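Local coordinates for protein coenzyme A transferase (Yersinia pestis, PDB 3QLI) that probably transfers coenzyme A between acyl-CoA thioesters and free carboxylic acids such as acetate, at residues A236-G241 with N257-H262; L245-C250 with V265-L270; V252-N257 with I274-V279. All coordinates share one frame; numbering follows the deposited sequence.

Interaction 1 (A236-G241 with N257-H262)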
ATOM      1  N   ALA A 236       6.911  15.643  18.161  1.00 17.62           N
ATOM      2  CA  ALA A 236       6.769  14.966  16.862  1.00 16.57           C
ATOM      3  C   ALA A 236       7.888  13.947  16.623  1.00 15.87           C
ATOM      4  O   ALA A 236       9.029  14.149  17.030  1.00 15.63           O
ATOM      5  CB  ALA A 236       6.731  15.985  15.729  1.00 17.35           C
ATOM      6  N   CYS A 237       7.553  12.848  15.955  1.00 14.32           N
ATOM      7  CA  CYS A 237       8.538  11.831  15.629  1.00 14.27           C
ATOM      8  C   CYS A 237       8.773  11.876  14.117  1.00 14.42           C
ATOM      9  O   CYS A 237       7.922  11.451  13.335  1.00 13.38           O
ATOM     10  CB  CYS A 237       8.017  10.459  16.058  1.00 15.31           C
ATOM     11  SG  CYS A 237       9.195   9.111  15.839  1.00 16.20           S
ATOM     12  N   LEU A 238       9.940  12.373  13.723  1.00 13.19           N
ATOM     13  CA  LEU A 238      10.203  12.784  12.346  1.00 12.76           C
ATOM     14  C   LEU A 238      10.733  11.690  11.425  1.00 11.66           C
ATOM     15  O   LEU A 238      11.591  10.887  11.810  1.00 12.79           O
ATOM     16  CB  LEU A 238      11.230  13.909  12.343  1.00 13.47           C
ATOM     17  CG  LEU A 238      10.905  15.188  13.111  1.00 16.66           C
ATOM     18  CD1 LEU A 238      12.103  16.122  13.043  1.00 19.67           C
ATOM     19  CD2 LEU A 238       9.666  15.835  12.515  1.00 15.25           C
ATOM     20  N   GLN A 239      10.215  11.681  10.202  1.00 12.65           N
ATOM     21  CA  GLN A 239      10.906  11.050   9.071  1.00 11.77           C
ATOM     22  C   GLN A 239      11.042  12.113   7.992  1.00 15.20           C
ATOM     23  O   GLN A 239      10.093  12.857   7.744  1.00 14.40           O
ATOM     24  CB  GLN A 239      10.134   9.857   8.517  1.00 10.89           C
ATOM     25  CG  GLN A 239      10.720   9.327   7.193  1.00  9.79           C
ATOM     26  CD  GLN A 239      10.009   9.889   5.969  1.00 16.67           C
ATOM     27  OE1 GLN A 239       8.844  10.289   6.045  1.00 14.04           O
ATOM     28  NE2 GLN A 239      10.714   9.927   4.831  1.00 16.79           N
ATOM     29  N   MET A 240      12.218  12.216   7.372  1.00 14.01           N
ATOM     30  CA  MET A 240      12.313  13.044   6.176  1.00 17.78           C
ATOM     31  C   MET A 240      13.397  12.588   5.209  1.00 20.98           C
ATOM     32  O   MET A 240      14.260  11.802   5.571  1.00 20.00           O
ATOM     33  CB  MET A 240      12.482  14.524   6.519  1.00 23.65           C
ATOM     34  CG  MET A 240      13.720  14.867   7.303  1.00 23.86           C
ATOM     35  SD  MET A 240      13.652  16.639   7.728  1.00 33.44           S
ATOM     36  CE  MET A 240      12.365  16.667   8.966  1.00 23.06           C
ATOM     37  N   GLY A 241      13.330  13.094   3.980  1.00 27.06           N
ATOM     38  CA  GLY A 241      14.304  12.769   2.950  1.00 25.82           C
ATOM     39  C   GLY A 241      15.533  13.662   3.008  1.00 31.28           C
ATOM     40  O   GLY A 241      15.824  14.293   4.030  1.00 31.79           O
ATOM     41  N   ASN A 257      11.195  21.165  21.017  1.00 22.99           N
ATOM     42  CA  ASN A 257      11.791  20.325  22.040  1.00 26.46           C
ATOM     43  C   ASN A 257      11.216  18.906  22.038  1.00 22.70           C
ATOM     44  O   ASN A 257      10.090  18.676  21.603  1.00 23.55           O
ATOM     45  CB  ASN A 257      11.635  20.954  23.423  1.00 32.53           C
ATOM     46  CG  ASN A 257      10.194  21.026  23.865  1.00 36.67           C
ATOM     47  OD1 ASN A 257       9.562  20.001  24.139  1.00 41.47           O
ATOM     48  ND2 ASN A 257       9.661  22.246  23.949  1.00 46.03           N
ATOM     49  N   ASP A 258      12.018  17.969  22.528  1.00 20.35           N
ATOM     50  CA  ASP A 258      11.621  16.574  22.670  1.00 22.69           C
ATOM     51  C   ASP A 258      11.132  15.918  21.381  1.00 16.32           C
ATOM     52  O   ASP A 258      10.278  15.036  21.410  1.00 17.43           O
ATOM     53  CB  ASP A 258      10.593  16.421  23.789  1.00 24.35           C
ATOM     54  CG  ASP A 258      11.231  16.478  25.172  1.00 34.28           C
ATOM     55  OD1 ASP A 258      12.267  15.796  25.397  1.00 26.84           O
ATOM     56  OD2 ASP A 258      10.698  17.216  26.025  1.00 34.97           O
ATOM     57  N   LEU A 259      11.680  16.340  20.250  1.00 17.16           N
ATOM     58  CA  LEU A 259      11.390  15.628  19.004  1.00 15.71           C
ATOM     59  C   LEU A 259      12.024  14.240  19.023  1.00 19.83           C
ATOM     60  O   LEU A 259      12.988  13.978  19.763  1.00 15.35           O
ATOM     61  CB  LEU A 259      11.890  16.410  17.794  1.00 14.67           C
ATOM     62  CG  LEU A 259      11.294  17.807  17.621  1.00 15.19           C
ATOM     63  CD1 LEU A 259      11.758  18.448  16.312  1.00 19.13           C
ATOM     64  CD2 LEU A 259       9.780  17.731  17.660  1.00 22.43           C
ATOM     65  N   GLY A 260      11.468  13.344  18.210  1.00 15.33           N
ATOM     66  CA  GLY A 260      12.049  12.028  18.025  1.00 14.53           C
ATOM     67  C   GLY A 260      12.391  11.826  16.561  1.00 13.68           C
ATOM     68  O   GLY A 260      11.950  12.600  15.698  1.00 12.17           O
ATOM     69  N   ILE A 261      13.174  10.787  16.276  1.00 13.66           N
ATOM     70  CA  ILE A 261      13.498  10.439  14.897  1.00 13.43           C
ATOM     71  C   ILE A 261      13.232   8.961  14.643  1.00 12.87           C
ATOM     72  O   ILE A 261      13.711   8.101  15.380  1.00 13.81           O
ATOM     73  CB  ILE A 261      14.984  10.731  14.564  1.00 12.77           C
ATOM     74  CG1 ILE A 261      15.246  12.242  14.494  1.00 15.50           C
ATOM     75  CG2 ILE A 261      15.384  10.070  13.228  1.00 12.63           C
ATOM     76  CD1 ILE A 261      16.717  12.588  14.324  1.00 15.68           C
ATOM     77  N   HIS A 262      12.437   8.684  13.616  1.00 12.50           N
ATOM     78  CA  HIS A 262      12.303   7.338  13.062  1.00 11.79           C
ATOM     79  C   HIS A 262      12.132   7.532  11.568  1.00 11.56           C
ATOM     80  O   HIS A 262      11.022   7.807  11.074  1.00 11.56           O
ATOM     81  CB  HIS A 262      11.091   6.610  13.657  1.00 13.38           C
ATOM     82  CG  HIS A 262      10.883   5.231  13.104  1.00 13.38           C
ATOM     83  ND1 HIS A 262      11.116   4.085  13.837  1.00 13.75           N
ATOM     84  CD2 HIS A 262      10.472   4.815  11.880  1.00 11.05           C
ATOM     85  CE1 HIS A 262      10.845   3.026  13.093  1.00 15.18           C
ATOM     86  NE2 HIS A 262      10.441   3.443  11.903  1.00 13.48           N
TER
HETATM   87  O   HOH W   1       8.609   8.635  12.302  1.00 15.24           O

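Interaction 2 (L245-C250 with V265-L270)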
ATOM      1  N   LEU A 245      15.358  21.366   1.029  1.00 24.14           N
ATOM      2  CA  LEU A 245      14.077  21.588   1.710  1.00 25.44           C
ATOM      3  C   LEU A 245      14.064  20.994   3.127  1.00 25.36           C
ATOM      4  O   LEU A 245      13.867  21.712   4.105  1.00 23.76           O
ATOM      5  CB  LEU A 245      12.899  21.070   0.872  1.00 25.70           C
ATOM      6  CG  LEU A 245      11.495  21.223   1.477  1.00 26.76           C
ATOM      7  CD1 LEU A 245      11.246  22.647   2.029  1.00 22.67           C
ATOM      8  CD2 LEU A 245      10.419  20.820   0.459  1.00 26.75           C
ATOM      9  N   PRO A 246      14.292  19.677   3.248  1.00 29.82           N
ATOM     10  CA  PRO A 246      14.420  19.105   4.597  1.00 25.70           C
ATOM     11  C   PRO A 246      15.442  19.837   5.479  1.00 26.67           C
ATOM     12  O   PRO A 246      15.174  20.057   6.658  1.00 25.63           O
ATOM     13  CB  PRO A 246      14.856  17.650   4.335  1.00 26.44           C
ATOM     14  CG  PRO A 246      15.071  17.537   2.840  1.00 28.59           C
ATOM     15  CD  PRO A 246      14.267  18.635   2.208  1.00 29.94           C
ATOM     16  N   ASN A 247      16.594  20.212   4.932  1.00 25.25           N
ATOM     17  CA  ASN A 247      17.547  20.997   5.710  1.00 27.42           C
ATOM     18  C   ASN A 247      16.917  22.289   6.236  1.00 27.70           C
ATOM     19  O   ASN A 247      17.158  22.693   7.376  1.00 25.17           O
ATOM     20  CB  ASN A 247      18.797  21.310   4.887  1.00 31.13           C
ATOM     21  CG  ASN A 247      19.680  20.088   4.682  1.00 38.10           C
ATOM     22  OD1 ASN A 247      19.361  18.985   5.143  1.00 39.28           O
ATOM     23  ND2 ASN A 247      20.791  20.275   3.974  1.00 42.12           N
ATOM     24  N   LEU A 248      16.107  22.931   5.401  1.00 25.13           N
ATOM     25  CA  LEU A 248      15.459  24.186   5.778  1.00 24.30           C
ATOM     26  C   LEU A 248      14.379  23.949   6.816  1.00 24.11           C
ATOM     27  O   LEU A 248      14.197  24.748   7.739  1.00 23.27           O
ATOM     28  CB  LEU A 248      14.828  24.857   4.555  1.00 26.23           C
ATOM     29  CG  LEU A 248      15.464  26.143   4.029  1.00 31.07           C
ATOM     30  CD1 LEU A 248      16.900  25.896   3.615  1.00 36.04           C
ATOM     31  CD2 LEU A 248      14.656  26.691   2.862  1.00 30.07           C
ATOM     32  N   VAL A 249      13.629  22.863   6.645  1.00 22.60           N
ATOM     33  CA  VAL A 249      12.618  22.501   7.627  1.00 19.52           C
ATOM     34  C   VAL A 249      13.282  22.293   8.987  1.00 22.14           C
ATOM     35  O   VAL A 249      12.871  22.876   9.989  1.00 22.93           O
ATOM     36  CB  VAL A 249      11.855  21.234   7.199  1.00 24.25           C
ATOM     37  CG1 VAL A 249      10.936  20.753   8.319  1.00 19.67           C
ATOM     38  CG2 VAL A 249      11.069  21.508   5.918  1.00 22.64           C
ATOM     39  N   CYS A 250      14.329  21.472   9.014  1.00 22.14           N
ATOM     40  CA  CYS A 250      15.080  21.256  10.249  1.00 22.31           C
ATOM     41  C   CYS A 250      15.592  22.562  10.844  1.00 22.66           C
ATOM     42  O   CYS A 250      15.633  22.718  12.066  1.00 24.71           O
ATOM     43  CB  CYS A 250      16.244  20.301  10.003  1.00 22.02           C
ATOM     44  SG  CYS A 250      15.673  18.636   9.637  1.00 22.57           S
ATOM     45  N   VAL A 265      15.900   7.407   5.653  1.00 10.30           N
ATOM     46  CA  VAL A 265      17.245   7.950   5.482  1.00 16.28           C
ATOM     47  C   VAL A 265      17.573   8.996   6.557  1.00 13.76           C
ATOM     48  O   VAL A 265      16.772   9.901   6.843  1.00 15.86           O
ATOM     49  CB  VAL A 265      17.455   8.576   4.070  1.00 16.07           C
ATOM     50  CG1 VAL A 265      16.591   9.791   3.904  1.00 26.17           C
ATOM     51  CG2 VAL A 265      18.923   8.970   3.857  1.00 17.90           C
ATOM     52  N   LEU A 266      18.755   8.867   7.149  1.00 13.90           N
ATOM     53  CA  LEU A 266      19.253   9.878   8.084  1.00 14.97           C
ATOM     54  C   LEU A 266      20.059  10.906   7.290  1.00 17.84           C
ATOM     55  O   LEU A 266      20.983  10.541   6.551  1.00 14.76           O
ATOM     56  CB  LEU A 266      20.127   9.257   9.165  1.00 13.59           C
ATOM     57  CG  LEU A 266      20.625  10.167  10.299  1.00 14.42           C
ATOM     58  CD1 LEU A 266      19.452  10.676  11.143  1.00 15.49           C
ATOM     59  CD2 LEU A 266      21.618   9.409  11.194  1.00 17.40           C
ATOM     60  N   ASN A 267      19.681  12.177   7.426  1.00 15.58           N
ATOM     61  CA  ASN A 267      20.267  13.269   6.642  1.00 17.74           C
ATOM     62  C   ASN A 267      20.918  14.323   7.543  1.00 17.76           C
ATOM     63  O   ASN A 267      20.704  14.329   8.760  1.00 16.65           O
ATOM     64  CB  ASN A 267      19.204  13.928   5.750  1.00 19.53           C
ATOM     65  CG  ASN A 267      18.123  14.637   6.553  1.00 24.90           C
ATOM     66  OD1 ASN A 267      18.159  14.658   7.780  1.00 28.70           O
ATOM     67  ND2 ASN A 267      17.159  15.237   5.857  1.00 36.52           N
ATOM     68  N   PRO A 268      21.726  15.212   6.955  1.00 17.82           N
ATOM     69  CA  PRO A 268      22.411  16.227   7.769  1.00 17.14           C
ATOM     70  C   PRO A 268      21.468  17.127   8.587  1.00 19.71           C
ATOM     71  O   PRO A 268      21.820  17.520   9.700  1.00 20.68           O
ATOM     72  CB  PRO A 268      23.170  17.047   6.721  1.00 19.50           C
ATOM     73  CG  PRO A 268      23.498  16.008   5.642  1.00 17.93           C
ATOM     74  CD  PRO A 268      22.241  15.163   5.572  1.00 19.30           C
ATOM     75  N   GLY A 269      20.296  17.443   8.055  1.00 19.00           N
ATOM     76  CA  GLY A 269      19.335  18.252   8.791  1.00 18.84           C
ATOM     77  C   GLY A 269      18.877  17.600  10.083  1.00 20.03           C
ATOM     78  O   GLY A 269      18.831  18.244  11.136  1.00 19.65           O
ATOM     79  N   LEU A 270      18.531  16.313  10.012  1.00 16.92           N
ATOM     80  CA  LEU A 270      18.091  15.595  11.197  1.00 17.27           C
ATOM     81  C   LEU A 270      19.220  15.491  12.208  1.00 16.81           C
ATOM     82  O   LEU A 270      19.001  15.591  13.415  1.00 17.83           O
ATOM     83  CB  LEU A 270      17.575  14.191  10.833  1.00 15.72           C
ATOM     84  CG  LEU A 270      16.181  14.137  10.197  1.00 17.74           C
ATOM     85  CD1 LEU A 270      15.793  12.703   9.838  1.00 20.26           C
ATOM     86  CD2 LEU A 270      15.134  14.786  11.122  1.00 17.88           C
TER

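Interaction 3 (V252-N257 with I274-V279)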
ATOM      1  N   VAL A 252      14.021  25.430  10.639  1.00 24.41           N
ATOM      2  CA  VAL A 252      12.885  26.051  11.314  1.00 24.24           C
ATOM      3  C   VAL A 252      12.591  25.332  12.623  1.00 23.56           C
ATOM      4  O   VAL A 252      12.167  25.946  13.596  1.00 26.52           O
ATOM      5  CB  VAL A 252      11.609  26.080  10.433  1.00 23.12           C
ATOM      6  CG1 VAL A 252      10.456  26.643  11.209  1.00 25.81           C
ATOM      7  CG2 VAL A 252      11.842  26.907   9.194  1.00 22.57           C
ATOM      8  N   LEU A 253      12.842  24.027  12.656  1.00 24.49           N
ATOM      9  CA  LEU A 253      12.509  23.231  13.838  1.00 23.21           C
ATOM     10  C   LEU A 253      13.509  23.360  14.986  1.00 22.97           C
ATOM     11  O   LEU A 253      13.341  22.715  16.022  1.00 20.14           O
ATOM     12  CB  LEU A 253      12.348  21.761  13.465  1.00 20.10           C
ATOM     13  CG  LEU A 253      11.248  21.477  12.445  1.00 19.87           C
ATOM     14  CD1 LEU A 253      11.145  19.977  12.188  1.00 19.02           C
ATOM     15  CD2 LEU A 253       9.917  22.029  12.962  1.00 20.63           C
ATOM     16  N   LYS A 254      14.537  24.187  14.815  1.00 20.42           N
ATOM     17  CA  LYS A 254      15.546  24.317  15.859  1.00 27.21           C
ATOM     18  C   LYS A 254      14.962  24.823  17.186  1.00 29.22           C
ATOM     19  O   LYS A 254      15.594  24.700  18.237  1.00 28.72           O
ATOM     20  CB  LYS A 254      16.717  25.190  15.403  1.00 29.65           C
ATOM     21  CG  LYS A 254      16.360  26.631  15.090  1.00 33.52           C
ATOM     22  CD  LYS A 254      17.629  27.469  14.967  1.00 36.43           C
ATOM     23  CE  LYS A 254      17.453  28.599  13.973  1.00 41.73           C
ATOM     24  NZ  LYS A 254      17.457  28.093  12.570  1.00 45.46           N
ATOM     25  N   ASP A 255      13.748  25.367  17.136  1.00 28.95           N
ATOM     26  CA  ASP A 255      13.097  25.911  18.326  1.00 32.14           C
ATOM     27  C   ASP A 255      12.233  24.887  19.068  1.00 35.66           C
ATOM     28  O   ASP A 255      11.707  25.182  20.144  1.00 36.64           O
ATOM     29  CB  ASP A 255      12.247  27.132  17.954  1.00 35.92           C
ATOM     30  CG  ASP A 255      13.070  28.244  17.314  1.00 43.17           C
ATOM     31  OD1 ASP A 255      14.166  28.557  17.838  1.00 44.78           O
ATOM     32  OD2 ASP A 255      12.627  28.796  16.277  1.00 44.68           O
ATOM     33  N   ARG A 256      12.092  23.688  18.506  1.00 26.07           N
ATOM     34  CA  ARG A 256      11.245  22.663  19.108  1.00 29.92           C
ATOM     35  C   ARG A 256      11.957  21.928  20.243  1.00 25.51           C
ATOM     36  O   ARG A 256      13.168  22.045  20.417  1.00 27.36           O
ATOM     37  CB  ARG A 256      10.790  21.642  18.053  1.00 25.72           C
ATOM     38  CG  ARG A 256       9.973  22.220  16.912  1.00 25.08           C
ATOM     39  CD  ARG A 256       8.542  22.568  17.337  1.00 33.94           C
ATOM     40  NE  ARG A 256       7.734  22.923  16.170  1.00 33.37           N
ATOM     41  CZ  ARG A 256       7.764  24.121  15.596  1.00 35.98           C
ATOM     42  NH1 ARG A 256       8.550  25.064  16.100  1.00 39.75           N
ATOM     43  NH2 ARG A 256       7.020  24.380  14.528  1.00 29.46           N
ATOM     44  N   ASN A 257      11.195  21.165  21.017  1.00 22.99           N
ATOM     45  CA  ASN A 257      11.791  20.325  22.040  1.00 26.46           C
ATOM     46  C   ASN A 257      11.216  18.906  22.038  1.00 22.70           C
ATOM     47  O   ASN A 257      10.090  18.676  21.603  1.00 23.55           O
ATOM     48  CB  ASN A 257      11.635  20.954  23.423  1.00 32.53           C
ATOM     49  CG  ASN A 257      10.194  21.026  23.865  1.00 36.67           C
ATOM     50  OD1 ASN A 257       9.562  20.001  24.139  1.00 41.47           O
ATOM     51  ND2 ASN A 257       9.661  22.246  23.949  1.00 46.03           N
ATOM     52  N   ILE A 274      19.686  16.597  16.298  1.00 18.52           N
ATOM     53  CA  ILE A 274      20.257  15.768  17.362  1.00 17.31           C
ATOM     54  C   ILE A 274      21.353  16.551  18.089  1.00 20.79           C
ATOM     55  O   ILE A 274      21.342  16.675  19.315  1.00 20.78           O
ATOM     56  CB  ILE A 274      20.852  14.460  16.815  1.00 17.97           C
ATOM     57  CG1 ILE A 274      19.758  13.579  16.198  1.00 16.82           C
ATOM     58  CG2 ILE A 274      21.539  13.686  17.938  1.00 18.00           C
ATOM     59  CD1 ILE A 274      20.310  12.279  15.580  1.00 16.36           C
ATOM     60  N   ARG A 275      22.285  17.094  17.316  1.00 19.59           N
ATOM     61  CA  ARG A 275      23.392  17.885  17.862  1.00 24.36           C
ATOM     62  C   ARG A 275      22.912  19.061  18.728  1.00 27.82           C
ATOM     63  O   ARG A 275      23.516  19.383  19.759  1.00 27.48           O
ATOM     64  CB  ARG A 275      24.274  18.376  16.710  1.00 26.60           C
ATOM     65  CG  ARG A 275      25.517  19.136  17.115  1.00 34.14           C
ATOM     66  CD  ARG A 275      26.303  19.589  15.876  1.00 39.23           C
ATOM     67  NE  ARG A 275      26.709  18.478  15.011  1.00 41.79           N
ATOM     68  CZ  ARG A 275      26.289  18.303  13.756  1.00 42.05           C
ATOM     69  NH1 ARG A 275      25.445  19.165  13.198  1.00 45.80           N
ATOM     70  NH2 ARG A 275      26.723  17.271  13.048  1.00 40.31           N
ATOM     71  N   ARG A 276      21.817  19.696  18.318  1.00 23.22           N
ATOM     72  CA  ARG A 276      21.273  20.827  19.064  1.00 23.20           C
ATOM     73  C   ARG A 276      20.518  20.445  20.335  1.00 26.51           C
ATOM     74  O   ARG A 276      20.180  21.318  21.123  1.00 25.61           O
ATOM     75  CB  ARG A 276      20.355  21.666  18.178  1.00 25.63           C
ATOM     76  CG  ARG A 276      21.069  22.423  17.083  1.00 27.42           C
ATOM     77  CD  ARG A 276      20.078  23.134  16.168  1.00 28.04           C
ATOM     78  NE  ARG A 276      20.774  23.929  15.164  1.00 33.34           N
ATOM     79  CZ  ARG A 276      21.100  25.210  15.327  1.00 39.08           C
ATOM     80  NH1 ARG A 276      20.777  25.839  16.450  1.00 38.75           N
ATOM     81  NH2 ARG A 276      21.744  25.863  14.368  1.00 39.26           N
ATOM     82  N   GLY A 277      20.234  19.157  20.526  1.00 22.93           N
ATOM     83  CA  GLY A 277      19.460  18.709  21.678  1.00 20.41           C
ATOM     84  C   GLY A 277      17.957  18.836  21.469  1.00 23.88           C
ATOM     85  O   GLY A 277      17.160  18.622  22.393  1.00 20.42           O
ATOM     86  N   VAL A 278      17.574  19.192  20.245  1.00 19.24           N
ATOM     87  CA  VAL A 278      16.172  19.302  19.860  1.00 18.88           C
ATOM     88  C   VAL A 278      15.511  17.931  19.824  1.00 18.77           C
ATOM     89  O   VAL A 278      14.384  17.745  20.293  1.00 19.75           O
ATOM     90  CB  VAL A 278      16.043  19.955  18.465  1.00 23.13           C
ATOM     91  CG1 VAL A 278      14.606  19.847  17.937  1.00 19.48           C
ATOM     92  CG2 VAL A 278      16.512  21.417  18.510  1.00 22.01           C
ATOM     93  N   VAL A 279      16.217  16.972  19.238  1.00 17.38           N
ATOM     94  CA  VAL A 279      15.749  15.592  19.186  1.00 16.40           C
ATOM     95  C   VAL A 279      16.211  14.887  20.457  1.00 18.37           C
ATOM     96  O   VAL A 279      17.413  14.781  20.709  1.00 22.03           O
ATOM     97  CB  VAL A 279      16.327  14.866  17.946  1.00 15.58           C
ATOM     98  CG1 VAL A 279      16.198  13.324  18.080  1.00 15.51           C
ATOM     99  CG2 VAL A 279      15.671  15.369  16.669  1.00 16.34           C
TER

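Interaction 1 (A236-G241 with N257-H262)
Cys237 pairs with Gly260, and Leu238 with Ile261, as parallel neighbours at the edge of the mixed sheet, the two strands of a beta-alpha-beta unit joined through helix 244-252. Three backbone hydrogen bonds carry the pairing. Gly260 N donates to Ala236 O at 2.8 Å, and Leu238 N returns a nearly straight bond (177° at the hydrogen) to Gly260 O, although it sits 44° above that carbonyl plane. His262 N then reaches Leu238 O at 3.0 Å. Where the strands spread, a water extends the polar link, donating to Cys237 O and, at 2.8 Å, to His262 O.

Apolar contacts flank these bonds. Leu238 CD1 meets Leu259 CD1 at 4.0 Å, while Leu259 CD2 leans on Ala236 CB. Leu238 and Ile261 share the face covered by Leu270 of helix 268-276. On the face of Cys237, its SG swings anti to the backbone N (chi1 -175°) and rests 3.8 Å from His262 CB.

Gln239, held by Ser334 and Asn336, lies about 5 Å, side chain to side chain, from Glu264, which binds CoA covalently. Backbone polar groups buried here are thus satisfied partly across this pairing, partly by strand 332-337, Asn281 and Lys284, close to CoA-binding residues.

Interaction 2 (L245-C250 with V265-L270)
Asn267, whose ND2 packs 3.7 Å from Pro246 CB, uses the other arm of its amide to cap helix 268-276: OD1 accepts from Leu270 N at 2.8 Å, 160° at the hydrogen. Its chi1 (66°) sets CG between the backbone N and the carbonyl carbon, and from there OD1 can meet Leu270 N. Asparagine suits this N-cap position, since its carbonyl stands in for the missing helical acceptor. Pro268 follows as the first helical residue, where a ring without an N-H costs no bond; Pro246 profits likewise in the first turn of helix 244-252.

The two helices come closest where Asn247 and Cys250 face Gly269. Cys250 SG, anti to its own carbonyl carbon (chi1 -68°), is carried to 3.4 Å from Gly269 C, while Cys250 CB lies 3.5 Å from Gly269 O. The sulfur also reaches Leu270 CD2 at 4.2 Å. The lack of a side chain on Gly269 lets Cys250 SG and Asn247 OD1 approach its backbone this closely. Asn247 OD1 stands 3.4 Å from Gly269 N, a position that would probably be favourable near the N-terminal end of a helix.

Met240 of strand 237-240 touches Pro246, Cys250 and Asn267, closing the junction from the sheet. Small and compact residues therefore bring helix 244-252 against the start of helix 268-276, close to Val242 and Ala244, which bind CoA; backbone and sulfur can approach closely, while the N-cap bond satisfies Leu270 N.

Interaction 3 (V252-N257 with I274-V279)
Arg276, in the last turn of helix 268-276, reaches across to Lys254 with a chain extended from CG to NE. Lys254 CD lies over one face of its guanidinium, toward the rim, 3.8 Å from NH1, and Lys254 CB touches Arg276 CD at 4.0 Å. The aliphatic part of Lys254 thus does the touching, while the like charges stay apart, Lys254 NZ being 5.2 Å from Arg276 NH2. Each charge has a partner elsewhere: Arg276 forms a salt bridge with Asp272, and Lys254 NZ a hydrogen bond with Gly251 O. Lys254 also meets a crystal neighbour, which may influence its pose.

Gly277 ends the helix in a Schellman motif. Its positive phi (83°) is readily adopted by glycine and turns the chain toward the loop after helix 244-252.

Val278 then wedges between three carbonyls of that loop. CG1, anti to the backbone N (chi1 170°), rests 3.6 Å from Arg256 O and 3.7 Å from Leu253 O; CG2 comes within 3.4 Å of Lys254 O. A branched, compact side chain suits such a spot, offering two methyls to a curved backbone. Without any hydrogen bond between the segments, the contact depends on shape: valine fills the turn, and nearby the lysine's carbon chain packs on the arginine, their charges paired elsewhere.

All three contacts gather about one beta-alpha-beta unit and the helix that follows it. Interaction 1 is fully buried and binds strand to strand by backbone hydrogen bonds. Interactions 2 and 3, each partly buried, join helix 244-252 or the loop after it to opposite ends of helix 268-276, and neither has a clear hydrogen bond across its segments. Interaction 2 lies beside CoA-binding residues and relies on a capped helix start and close sulfur packing; interaction 3, away from the annotated sites, mixes a buried valine with exposed cationic chains. Met240 SD meets Cys250 SG between interactions 1 and 2, whereas interactions 1 and 3 share Asn257 and probably a Leu259 N to Val278 O hydrogen bond.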